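Local coordinates for quinone oxidoreductase 1 (Escherichia coli, PDB 1QOR), which reduces quinones to semiquinones with NADPH as the electron donor, as a homodimeric member of the zinc-containing alcohol dehydrogenase family, at residues 122-135 / 266-280. Numbering follows the deposited sequence.
Sequences FLKGLTVYYLLRKT and LQGYITTREELTEAS. With NDP (NADPH dihydro-nicotinamide-adenine-dinucleotide phosphate), chain D.
The ring of Y130 overlaps that of Y269 in an offset stack, centroids 4.3 Å apart and planes only 13° from parallel, with Y130 CD1 over the centre of the Y269 ring. CG of Y130 stands between its backbone N and carbonyl carbon (chi1 84°), a turn that lays the ring between T127 O on one face and Y269 on the other and brings its hydroxyl to the cofactor. There Y130 OH donates to the carboxamide oxygen O7N of NADPH at 2.6 Å, near the plane of the Y130 ring. A phenylalanine here lacks the hydroxyl and would probably leave O7N without this donor and the carboxamide less firmly oriented. T127 OG1 lies 3.2 Å from C4N of NADPH while its hydroxyl donates a hydrogen bond to L123 O. L266 fits as a knob among L123, L126, T127 and Y130, its CD2 4.0 Å from Y130 CE2. In return L126 enters a hole formed by L266, L276, A279 and S280, with CD2 3.7 Å from A279 CB. A279 CA lies over one face of the Y129 ring in a CH-pi contact. Helix 115-135 and the 266-269 turn thus wall the nicotinamide pocket, Y130 and L266 both binding NADP(+). Segments 122-135 and 273-280 of helices 115-135 and 273-288 cross at 92°, just beyond strand 260-262 at one edge of the Rossmann-type parallel sheet; helix 152-164 packs against V128, and strand 106-108 touches F122 and S280.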
loop_
_atom_site.group_PDB
_atom_site.type_symbol
_atom_site.label_atom_id
_atom_site.label_comp_id
_atom_site.label_asym_id
_atom_site.label_seq_id
_atom_site.Cartn_x
_atom_site.Cartn_y
_atom_site.Cartn_z
ATOM N N PHE A 122 24.350 -4.387 -11.815
ATOM C CA PHE A 122 23.293 -3.942 -12.733
ATOM C C PHE A 122 21.836 -4.171 -12.231
ATOM O O PHE A 122 21.067 -3.224 -12.081
ATOM C CB PHE A 122 23.519 -4.502 -14.148
ATOM C CG PHE A 122 22.778 -3.736 -15.225
ATOM C CD1 PHE A 122 23.000 -2.368 -15.407
ATOM C CD2 PHE A 122 21.834 -4.376 -16.031
ATOM C CE1 PHE A 122 22.291 -1.649 -16.379
ATOM C CE2 PHE A 122 21.123 -3.664 -17.005
ATOM C CZ PHE A 122 21.353 -2.304 -17.178
ATOM N N LEU A 123 21.470 -5.416 -11.949
ATOM C CA LEU A 123 20.128 -5.711 -11.445
ATOM C C LEU A 123 19.912 -5.015 -10.090
ATOM O O LEU A 123 18.920 -4.349 -9.883
ATOM C CB LEU A 123 19.937 -7.235 -11.276
ATOM C CG LEU A 123 18.490 -7.724 -11.067
ATOM C CD1 LEU A 123 18.296 -9.174 -11.584
ATOM C CD2 LEU A 123 18.146 -7.645 -9.598
ATOM N N LYS A 124 20.859 -5.170 -9.166
ATOM C CA LYS A 124 20.729 -4.563 -7.853
ATOM C C LYS A 124 20.744 -3.009 -7.900
ATOM O O LYS A 124 20.001 -2.344 -7.142
ATOM C CB LYS A 124 21.835 -5.098 -6.952
ATOM C CG LYS A 124 21.767 -6.600 -6.674
ATOM C CD LYS A 124 23.124 -7.109 -6.107
ATOM C CE LYS A 124 23.317 -8.641 -6.241
ATOM N NZ LYS A 124 23.463 -9.197 -7.669
ATOM N N GLY A 125 21.519 -2.420 -8.813
ATOM C CA GLY A 125 21.582 -0.960 -8.888
ATOM C C GLY A 125 20.309 -0.373 -9.474
ATOM O O GLY A 125 19.853 0.722 -9.078
ATOM N N LEU A 126 19.746 -1.061 -10.470
ATOM C CA LEU A 126 18.478 -0.611 -11.077
ATOM C C LEU A 126 17.392 -0.687 -9.985
ATOM O O LEU A 126 16.462 0.155 -9.926
ATOM C CB LEU A 126 18.124 -1.521 -12.256
ATOM C CG LEU A 126 19.049 -1.438 -13.491
ATOM C CD1 LEU A 126 18.532 -2.405 -14.512
ATOM C CD2 LEU A 126 19.039 -0.056 -14.127
ATOM N N THR A 127 17.487 -1.708 -9.134
ATOM C CA THR A 127 16.558 -1.840 -8.025
ATOM C C THR A 127 16.722 -0.652 -7.046
ATOM O O THR A 127 15.750 0.013 -6.673
ATOM C CB THR A 127 16.833 -3.116 -7.265
ATOM O OG1 THR A 127 16.735 -4.204 -8.180
ATOM C CG2 THR A 127 15.825 -3.312 -6.147
ATOM N N VAL A 128 17.968 -0.327 -6.694
ATOM C CA VAL A 128 18.173 0.773 -5.758
ATOM C C VAL A 128 17.675 2.059 -6.386
ATOM O O VAL A 128 17.038 2.881 -5.726
ATOM C CB VAL A 128 19.647 0.881 -5.289
ATOM C CG1 VAL A 128 19.904 2.233 -4.624
ATOM C CG2 VAL A 128 19.950 -0.256 -4.334
ATOM N N TYR A 129 17.911 2.211 -7.678
ATOM C CA TYR A 129 17.459 3.410 -8.336
ATOM C C TYR A 129 15.927 3.581 -8.271
ATOM O O TYR A 129 15.445 4.659 -7.868
ATOM C CB TYR A 129 17.942 3.439 -9.795
ATOM C CG TYR A 129 17.350 4.571 -10.613
ATOM C CD1 TYR A 129 17.825 5.874 -10.488
ATOM C CD2 TYR A 129 16.301 4.331 -11.516
ATOM C CE1 TYR A 129 17.301 6.892 -11.225
ATOM C CE2 TYR A 129 15.758 5.357 -12.278
ATOM C CZ TYR A 129 16.277 6.621 -12.127
ATOM O OH TYR A 129 15.846 7.610 -12.961
ATOM N N TYR A 130 15.139 2.577 -8.683
ATOM C CA TYR A 130 13.686 2.822 -8.657
ATOM C C TYR A 130 13.173 2.913 -7.220
ATOM O O TYR A 130 12.301 3.723 -6.910
ATOM C CB TYR A 130 12.872 1.823 -9.517
ATOM C CG TYR A 130 12.525 0.516 -8.831
ATOM C CD1 TYR A 130 11.542 0.448 -7.844
ATOM C CD2 TYR A 130 13.161 -0.668 -9.202
ATOM C CE1 TYR A 130 11.206 -0.805 -7.242
ATOM C CE2 TYR A 130 12.841 -1.886 -8.614
ATOM C CZ TYR A 130 11.865 -1.963 -7.639
ATOM O OH TYR A 130 11.565 -3.218 -7.083
ATOM N N LEU A 131 13.725 2.106 -6.332
ATOM C CA LEU A 131 13.322 2.181 -4.935
ATOM C C LEU A 131 13.469 3.577 -4.276
ATOM O O LEU A 131 12.530 4.067 -3.668
ATOM C CB LEU A 131 14.127 1.181 -4.125
ATOM C CG LEU A 131 13.751 -0.295 -4.213
ATOM C CD1 LEU A 131 14.690 -1.090 -3.310
ATOM C CD2 LEU A 131 12.305 -0.491 -3.787
ATOM N N LEU A 132 14.617 4.236 -4.452
ATOM C CA LEU A 132 14.915 5.534 -3.814
ATOM C C LEU A 132 14.489 6.770 -4.586
ATOM O O LEU A 132 14.470 7.901 -4.037
ATOM C CB LEU A 132 16.419 5.636 -3.548
ATOM C CG LEU A 132 17.057 4.522 -2.710
ATOM C CD1 LEU A 132 18.490 4.887 -2.340
ATOM C CD2 LEU A 132 16.269 4.334 -1.450
ATOM N N ARG A 133 14.227 6.571 -5.878
ATOM C CA ARG A 133 13.840 7.659 -6.734
ATOM C C ARG A 133 12.417 7.555 -7.278
ATOM O O ARG A 133 11.826 8.572 -7.567
ATOM C CB ARG A 133 14.822 7.761 -7.904
ATOM C CG ARG A 133 16.342 7.638 -7.512
ATOM C CD ARG A 133 16.913 8.979 -7.097
ATOM N NE ARG A 133 16.388 9.346 -5.803
ATOM C CZ ARG A 133 16.043 10.575 -5.410
ATOM N NH1 ARG A 133 16.187 11.627 -6.224
ATOM N NH2 ARG A 133 15.456 10.707 -4.223
ATOM N N LYS A 134 11.840 6.363 -7.384
ATOM C CA LYS A 134 10.498 6.247 -7.961
ATOM C C LYS A 134 9.417 5.761 -7.009
ATOM O O LYS A 134 8.348 6.347 -6.934
ATOM C CB LYS A 134 10.509 5.296 -9.165
ATOM C CG LYS A 134 11.556 5.562 -10.228
ATOM C CD LYS A 134 11.418 6.935 -10.806
ATOM C CE LYS A 134 12.054 6.999 -12.211
ATOM N NZ LYS A 134 12.318 8.426 -12.621
ATOM N N THR A 135 9.657 4.649 -6.336
ATOM C CA THR A 135 8.662 4.098 -5.416
ATOM C C THR A 135 8.291 5.128 -4.344
ATOM O O THR A 135 7.126 5.264 -3.926
ATOM C CB THR A 135 9.197 2.817 -4.790
ATOM O OG1 THR A 135 9.513 1.893 -5.837
ATOM C CG2 THR A 135 8.200 2.224 -3.800
ATOM N N LEU A 266 11.251 -5.360 -10.226
ATOM C CA LEU A 266 11.940 -4.651 -11.295
ATOM C C LEU A 266 11.073 -4.524 -12.547
ATOM O O LEU A 266 11.108 -3.468 -13.228
ATOM C CB LEU A 266 13.214 -5.407 -11.669
ATOM C CG LEU A 266 14.534 -4.643 -11.661
ATOM C CD1 LEU A 266 15.476 -5.304 -12.646
ATOM C CD2 LEU A 266 14.345 -3.207 -12.042
ATOM N N GLN A 267 10.338 -5.594 -12.878
ATOM C CA GLN A 267 9.467 -5.589 -14.051
ATOM C C GLN A 267 8.395 -4.517 -13.961
ATOM O O GLN A 267 7.934 -4.044 -14.993
ATOM C CB GLN A 267 8.735 -6.905 -14.229
ATOM C CG GLN A 267 9.580 -8.103 -14.136
ATOM C CD GLN A 267 9.765 -8.531 -12.703
ATOM O OE1 GLN A 267 10.888 -8.435 -12.148
ATOM N NE2 GLN A 267 8.667 -9.001 -12.070
ATOM N N GLY A 268 7.926 -4.195 -12.754
ATOM C CA GLY A 268 6.907 -3.174 -12.632
ATOM C C GLY A 268 7.409 -1.753 -12.873
ATOM O O GLY A 268 6.601 -0.841 -13.099
ATOM N N TYR A 269 8.727 -1.554 -12.852
ATOM C CA TYR A 269 9.308 -0.215 -12.988
ATOM C C TYR A 269 10.210 0.026 -14.200
ATOM O O TYR A 269 10.265 1.146 -14.710
ATOM C CB TYR A 269 10.085 0.131 -11.714
ATOM C CG TYR A 269 9.218 0.545 -10.537
ATOM C CD1 TYR A 269 8.577 -0.419 -9.716
ATOM C CD2 TYR A 269 9.034 1.887 -10.248
ATOM C CE1 TYR A 269 7.776 -0.029 -8.647
ATOM C CE2 TYR A 269 8.234 2.292 -9.172
ATOM C CZ TYR A 269 7.612 1.344 -8.391
ATOM O OH TYR A 269 6.793 1.806 -7.410
ATOM N N ILE A 270 10.972 -0.987 -14.603
ATOM C CA ILE A 270 11.859 -0.882 -15.764
ATOM C C ILE A 270 11.182 -1.743 -16.859
ATOM O O ILE A 270 11.416 -2.938 -16.976
ATOM C CB ILE A 270 13.296 -1.414 -15.432
ATOM C CG1 ILE A 270 13.890 -0.667 -14.213
ATOM C CG2 ILE A 270 14.212 -1.255 -16.672
ATOM C CD1 ILE A 270 13.935 0.813 -14.330
ATOM N N THR A 271 10.346 -1.098 -17.646
ATOM C CA THR A 271 9.541 -1.769 -18.643
ATOM C C THR A 271 9.870 -1.443 -20.093
ATOM O O THR A 271 9.677 -2.280 -20.964
ATOM C CB THR A 271 8.023 -1.463 -18.378
ATOM O OG1 THR A 271 7.725 -0.098 -18.728
ATOM C CG2 THR A 271 7.686 -1.638 -16.877
ATOM N N THR A 272 10.314 -0.228 -20.368
ATOM C CA THR A 272 10.657 0.149 -21.731
ATOM C C THR A 272 12.173 0.350 -21.880
ATOM O O THR A 272 12.917 0.387 -20.887
ATOM C CB THR A 272 9.956 1.440 -22.120
ATOM O OG1 THR A 272 10.494 2.512 -21.339
ATOM C CG2 THR A 272 8.477 1.350 -21.825
ATOM N N ARG A 273 12.616 0.500 -23.128
ATOM C CA ARG A 273 14.019 0.721 -23.468
ATOM C C ARG A 273 14.392 2.101 -22.939
ATOM O O ARG A 273 15.478 2.311 -22.385
ATOM C CB ARG A 273 14.165 0.680 -24.989
ATOM C CG ARG A 273 15.483 1.187 -25.570
ATOM C CD ARG A 273 16.519 0.090 -25.770
ATOM N NE ARG A 273 17.208 -0.229 -24.521
ATOM C CZ ARG A 273 18.296 -1.004 -24.414
ATOM N NH1 ARG A 273 18.856 -1.572 -25.489
ATOM N NH2 ARG A 273 18.835 -1.182 -23.208
ATOM N N GLU A 274 13.452 3.024 -23.045
ATOM C CA GLU A 274 13.681 4.371 -22.586
ATOM C C GLU A 274 13.922 4.378 -21.064
ATOM O O GLU A 274 14.796 5.096 -20.583
ATOM C CB GLU A 274 12.505 5.280 -22.977
ATOM C CG GLU A 274 12.198 5.375 -24.503
ATOM C CD GLU A 274 11.847 4.015 -25.169
ATOM O OE1 GLU A 274 10.873 3.328 -24.741
ATOM O OE2 GLU A 274 12.573 3.623 -26.125
ATOM N N GLU A 275 13.188 3.562 -20.314
ATOM C CA GLU A 275 13.356 3.493 -18.863
ATOM C C GLU A 275 14.658 2.851 -18.453
ATOM O O GLU A 275 15.312 3.317 -17.513
ATOM C CB GLU A 275 12.210 2.735 -18.220
ATOM C CG GLU A 275 10.966 3.505 -18.310
ATOM C CD GLU A 275 9.747 2.716 -17.927
ATOM O OE1 GLU A 275 9.767 1.478 -17.974
ATOM O OE2 GLU A 275 8.740 3.359 -17.596
ATOM N N LEU A 276 15.007 1.756 -19.123
ATOM C CA LEU A 276 16.241 1.044 -18.859
ATOM C C LEU A 276 17.413 2.014 -19.100
ATOM O O LEU A 276 18.347 2.094 -18.295
ATOM C CB LEU A 276 16.345 -0.184 -19.771
ATOM C CG LEU A 276 17.654 -0.995 -19.762
ATOM C CD1 LEU A 276 17.956 -1.550 -18.378
ATOM C CD2 LEU A 276 17.562 -2.121 -20.771
ATOM N N THR A 277 17.297 2.794 -20.172
ATOM C CA THR A 277 18.294 3.775 -20.569
ATOM C C THR A 277 18.492 4.925 -19.570
ATOM O O THR A 277 19.628 5.247 -19.205
ATOM C CB THR A 277 17.953 4.331 -21.952
ATOM O OG1 THR A 277 18.234 3.341 -22.948
ATOM C CG2 THR A 277 18.781 5.542 -22.243
ATOM N N GLU A 278 17.408 5.562 -19.150
ATOM C CA GLU A 278 17.509 6.639 -18.172
ATOM C C GLU A 278 18.137 6.131 -16.852
ATOM O O GLU A 278 19.077 6.759 -16.302
ATOM C CB GLU A 278 16.140 7.238 -17.886
ATOM N N ALA A 279 17.676 4.966 -16.386
ATOM C CA ALA A 279 18.195 4.391 -15.158
ATOM C C ALA A 279 19.665 3.964 -15.264
ATOM O O ALA A 279 20.410 4.137 -14.302
ATOM C CB ALA A 279 17.332 3.226 -14.712
ATOM N N SER A 280 20.069 3.388 -16.404
ATOM C CA SER A 280 21.455 2.934 -16.624
ATOM C C SER A 280 22.389 4.128 -16.651
ATOM O O SER A 280 23.531 4.053 -16.186
ATOM C CB SER A 280 21.621 2.237 -17.988
ATOM O OG SER A 280 20.956 1.004 -18.043
HETATM P PA NDP D . 21.667 -10.188 -0.157
HETATM O O1A NDP D . 23.055 -10.232 -0.682
HETATM O O2A NDP D . 21.182 -8.926 0.462
HETATM O O5B NDP D . 21.391 -11.396 0.776
HETATM C C5B NDP D . 20.256 -11.492 1.596
HETATM C C4B NDP D . 20.594 -10.949 2.951
HETATM O O4B NDP D . 19.313 -10.857 3.559
HETATM C C3B NDP D . 21.421 -11.844 3.884
HETATM O O3B NDP D . 22.835 -11.655 3.614
HETATM C C2B NDP D . 20.872 -11.484 5.257
HETATM O O2B NDP D . 21.680 -10.446 5.797
HETATM C C1B NDP D . 19.381 -11.008 4.970
HETATM N N9A NDP D . 18.537 -12.026 5.614
HETATM C C8A NDP D . 17.726 -11.869 6.661
HETATM N N7A NDP D . 17.166 -13.042 6.982
HETATM C C5A NDP D . 17.658 -13.895 6.111
HETATM C C6A NDP D . 17.378 -15.255 6.078
HETATM N N6A NDP D . 16.559 -15.847 6.939
HETATM N N1A NDP D . 17.999 -15.948 5.123
HETATM C C2A NDP D . 18.854 -15.378 4.229
HETATM N N3A NDP D . 19.118 -14.070 4.274
HETATM C C4A NDP D . 18.521 -13.306 5.235
HETATM O O3 NDP D . 20.795 -10.425 -1.465
HETATM P PN NDP D . 20.456 -9.594 -2.766
HETATM O O1N NDP D . 21.161 -8.262 -2.793
HETATM O O2N NDP D . 20.574 -10.511 -3.962
HETATM O O5D NDP D . 18.851 -9.350 -2.487
HETATM C C5D NDP D . 18.313 -8.713 -1.337
HETATM C C4D NDP D . 16.827 -8.844 -1.295
HETATM O O4D NDP D . 16.221 -8.021 -2.317
HETATM C C3D NDP D . 16.332 -10.266 -1.533
HETATM O O3D NDP D . 15.246 -10.560 -0.649
HETATM C C2D NDP D . 15.867 -10.190 -3.004
HETATM O O2D NDP D . 14.923 -11.188 -3.304
HETATM C C1D NDP D . 15.250 -8.825 -3.101
HETATM N N1N NDP D . 15.247 -8.071 -4.384
HETATM C C2N NDP D . 14.085 -7.484 -4.818
HETATM C C3N NDP D . 14.108 -6.779 -6.008
HETATM C C7N NDP D . 12.857 -6.075 -6.517
HETATM O O7N NDP D . 12.878 -5.411 -7.547
HETATM N N7N NDP D . 11.789 -6.238 -5.765
HETATM C C4N NDP D . 15.266 -6.649 -6.757
HETATM C C5N NDP D . 16.443 -7.253 -6.297
HETATM C C6N NDP D . 16.415 -7.968 -5.111
HETATM P P2B NDP D . 21.854 -10.263 7.443
HETATM O O1X NDP D . 22.521 -8.952 7.597
HETATM O O2X NDP D . 20.491 -10.283 7.990
HETATM O O3X NDP D . 22.661 -11.435 7.832
#